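Local coordinates for oxidoreductase, 2OG-Fe(II) oxygenase family (Burkholderia pseudomallei, PDB 6N1F), which binds an iron ion and is probably an oxidoreductase of the iron- and 2-oxoglutarate-dependent oxygenase family, at residues A[128-133]-A[200-205]. Sequence-based numbering, arbitrary orientation.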
loop_
_atom_site.group_PDB
_atom_site.type_symbol
_atom_site.label_atom_id
_atom_site.label_comp_id
_atom_site.label_asym_id
_atom_site.label_seq_id
_atom_site.Cartn_x
_atom_site.Cartn_y
_atom_site.Cartn_z
ATOM N N ASP A 128 12.363 -10.541 4.232
ATOM C CA ASP A 128 12.021 -11.933 3.964
ATOM C C ASP A 128 10.908 -12.035 2.926
ATOM O O ASP A 128 10.920 -12.929 2.072
ATOM C CB ASP A 128 11.598 -12.619 5.257
ATOM C CG ASP A 128 12.738 -12.721 6.253
ATOM O OD1 ASP A 128 13.841 -12.228 5.933
ATOM O OD2 ASP A 128 12.528 -13.291 7.341
HETATM N N MSE A 129 9.948 -11.124 2.989
HETATM C CA MSE A 129 8.753 -11.156 2.157
HETATM C C MSE A 129 9.158 -11.008 0.704
HETATM O O MSE A 129 8.648 -11.704 -0.167
HETATM C CB MSE A 129 7.780 -10.048 2.589
HETATM C CG MSE A 129 6.688 -9.703 1.608
HETATM SE SE MSE A 129 5.069 -10.725 1.929
HETATM C CE MSE A 129 4.742 -10.324 3.809
ATOM N N PHE A 130 10.107 -10.105 0.462
ATOM C CA PHE A 130 10.593 -9.870 -0.885
ATOM C C PHE A 130 11.610 -10.915 -1.314
ATOM O O PHE A 130 11.867 -11.055 -2.515
ATOM C CB PHE A 130 11.191 -8.458 -0.997
ATOM C CG PHE A 130 10.218 -7.346 -0.657
ATOM C CD1 PHE A 130 8.848 -7.564 -0.662
ATOM C CD2 PHE A 130 10.683 -6.082 -0.328
ATOM C CE1 PHE A 130 7.955 -6.545 -0.336
ATOM C CE2 PHE A 130 9.800 -5.052 -0.001
ATOM C CZ PHE A 130 8.432 -5.292 -0.003
ATOM N N GLY A 131 12.188 -11.649 -0.371
ATOM C CA GLY A 131 13.134 -12.693 -0.720
ATOM C C GLY A 131 14.458 -12.210 -1.272
ATOM O O GLY A 131 14.998 -12.831 -2.196
ATOM N N THR A 132 15.003 -11.119 -0.728
ATOM C CA THR A 132 16.315 -10.641 -1.141
ATOM C C THR A 132 17.046 -10.064 0.062
ATOM O O THR A 132 16.438 -9.656 1.055
ATOM C CB THR A 132 16.230 -9.582 -2.257
ATOM O OG1 THR A 132 17.518 -9.384 -2.850
ATOM C CG2 THR A 132 15.777 -8.276 -1.688
ATOM N N ARG A 133 18.368 -10.052 -0.035
ATOM C CA ARG A 133 19.175 -9.396 0.979
ATOM C C ARG A 133 19.327 -7.911 0.706
ATOM O O ARG A 133 19.776 -7.173 1.592
ATOM C CB ARG A 133 20.552 -10.055 1.061
ATOM N N VAL A 200 -3.250 -6.041 5.481
ATOM C CA VAL A 200 -2.148 -5.427 4.758
ATOM C C VAL A 200 -2.006 -6.164 3.435
ATOM O O VAL A 200 -1.889 -7.395 3.411
ATOM C CB VAL A 200 -0.832 -5.501 5.563
ATOM C CG1 VAL A 200 0.323 -4.957 4.755
ATOM C CG2 VAL A 200 -0.973 -4.760 6.891
ATOM N N ILE A 201 -2.028 -5.424 2.336
ATOM C CA ILE A 201 -1.846 -5.994 1.009
ATOM C C ILE A 201 -0.428 -5.661 0.562
ATOM O O ILE A 201 0.049 -4.538 0.770
ATOM C CB ILE A 201 -2.919 -5.470 0.023
ATOM C CG1 ILE A 201 -4.309 -5.940 0.475
ATOM C CG2 ILE A 201 -2.646 -5.933 -1.438
ATOM C CD1 ILE A 201 -5.526 -5.296 -0.252
ATOM N N VAL A 202 0.276 -6.656 0.033
ATOM C CA VAL A 202 1.589 -6.467 -0.570
ATOM C C VAL A 202 1.456 -6.896 -2.015
ATOM O O VAL A 202 0.908 -7.966 -2.296
ATOM C CB VAL A 202 2.684 -7.281 0.143
ATOM C CG1 VAL A 202 4.042 -6.973 -0.471
ATOM C CG2 VAL A 202 2.697 -6.978 1.640
ATOM N N THR A 203 1.887 -6.048 -2.933
ATOM C CA THR A 203 1.681 -6.387 -4.331
ATOM C C THR A 203 2.861 -5.902 -5.155
ATOM O O THR A 203 3.512 -4.910 -4.814
ATOM C CB THR A 203 0.332 -5.826 -4.852
ATOM O OG1 THR A 203 0.187 -6.160 -6.235
ATOM C CG2 THR A 203 0.251 -4.325 -4.702
ATOM N N SER A 204 3.170 -6.663 -6.209
ATOM C CA SER A 204 4.205 -6.282 -7.159
ATOM C C SER A 204 3.685 -5.213 -8.107
ATOM O O SER A 204 2.581 -5.327 -8.643
ATOM C CB SER A 204 4.672 -7.489 -7.970
ATOM O OG SER A 204 5.579 -7.081 -8.988
ATOM N N CYS A 205 4.492 -4.184 -8.327
ATOM C CA CYS A 205 4.105 -3.061 -9.176
ATOM C C CYS A 205 4.145 -3.396 -10.665
ATOM O O CYS A 205 3.959 -2.498 -11.498
ATOM C CB CYS A 205 4.999 -1.852 -8.878
ATOM S SG CYS A 205 4.930 -1.301 -7.141
#
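The ring of Phe130 turns its edge to Val202: methyl CG1 lies in the ring plane, 3.9 Å from CE1, so the strand residue meets the rim of the ring and neither face. Around the same ring gather other aromatics, with Phe166 stacked on it, Tyr226 meeting it edge-to-face and Tyr136 at about 55° between planes. The setting is the double-stranded beta-helix (jelly-roll) core of the 2OG-Fe(II) oxygenases: Val202 belongs to strand 200-204 of the seven-stranded antiparallel sheet, and the last turn of helix 120-130 packs over the outer face of that sheet.

Selenomethionine Met129 makes the second apolar contact with the same methyl, its CG standing 4.3 Å from Val202 CG1. One methyl of the valine therefore abuts both an aliphatic chain and a ring rim, which approach it from the helix side. Val202 presents it by holding CG1 anti to the backbone N (chi1 -176°), which aims that methyl at the helix while CG2 takes the place beside the N. The Met129 side chain also touches Met36, Tyr39 and Leu43 of helix 36-45 and Leu51 of the outermost strand 48-51. Met129 thus sits where helices 36-45 and 120-130 meet the sheet.

The contact is small, about 102 Å² counting both sides, and wholly apolar between the two segments. Strand 200-204 is held in its sheet from both flanks, Val202 pairing through the backbone with Val49 and Thr203 with Ser167. The iron, bound by His155, Asp157 and His209, is about 12 Å from the Val202 side chain. Past its CG, the Met129 chain runs by the valine's other methyl, with SE lying 4.4 Å from Val202 CG2.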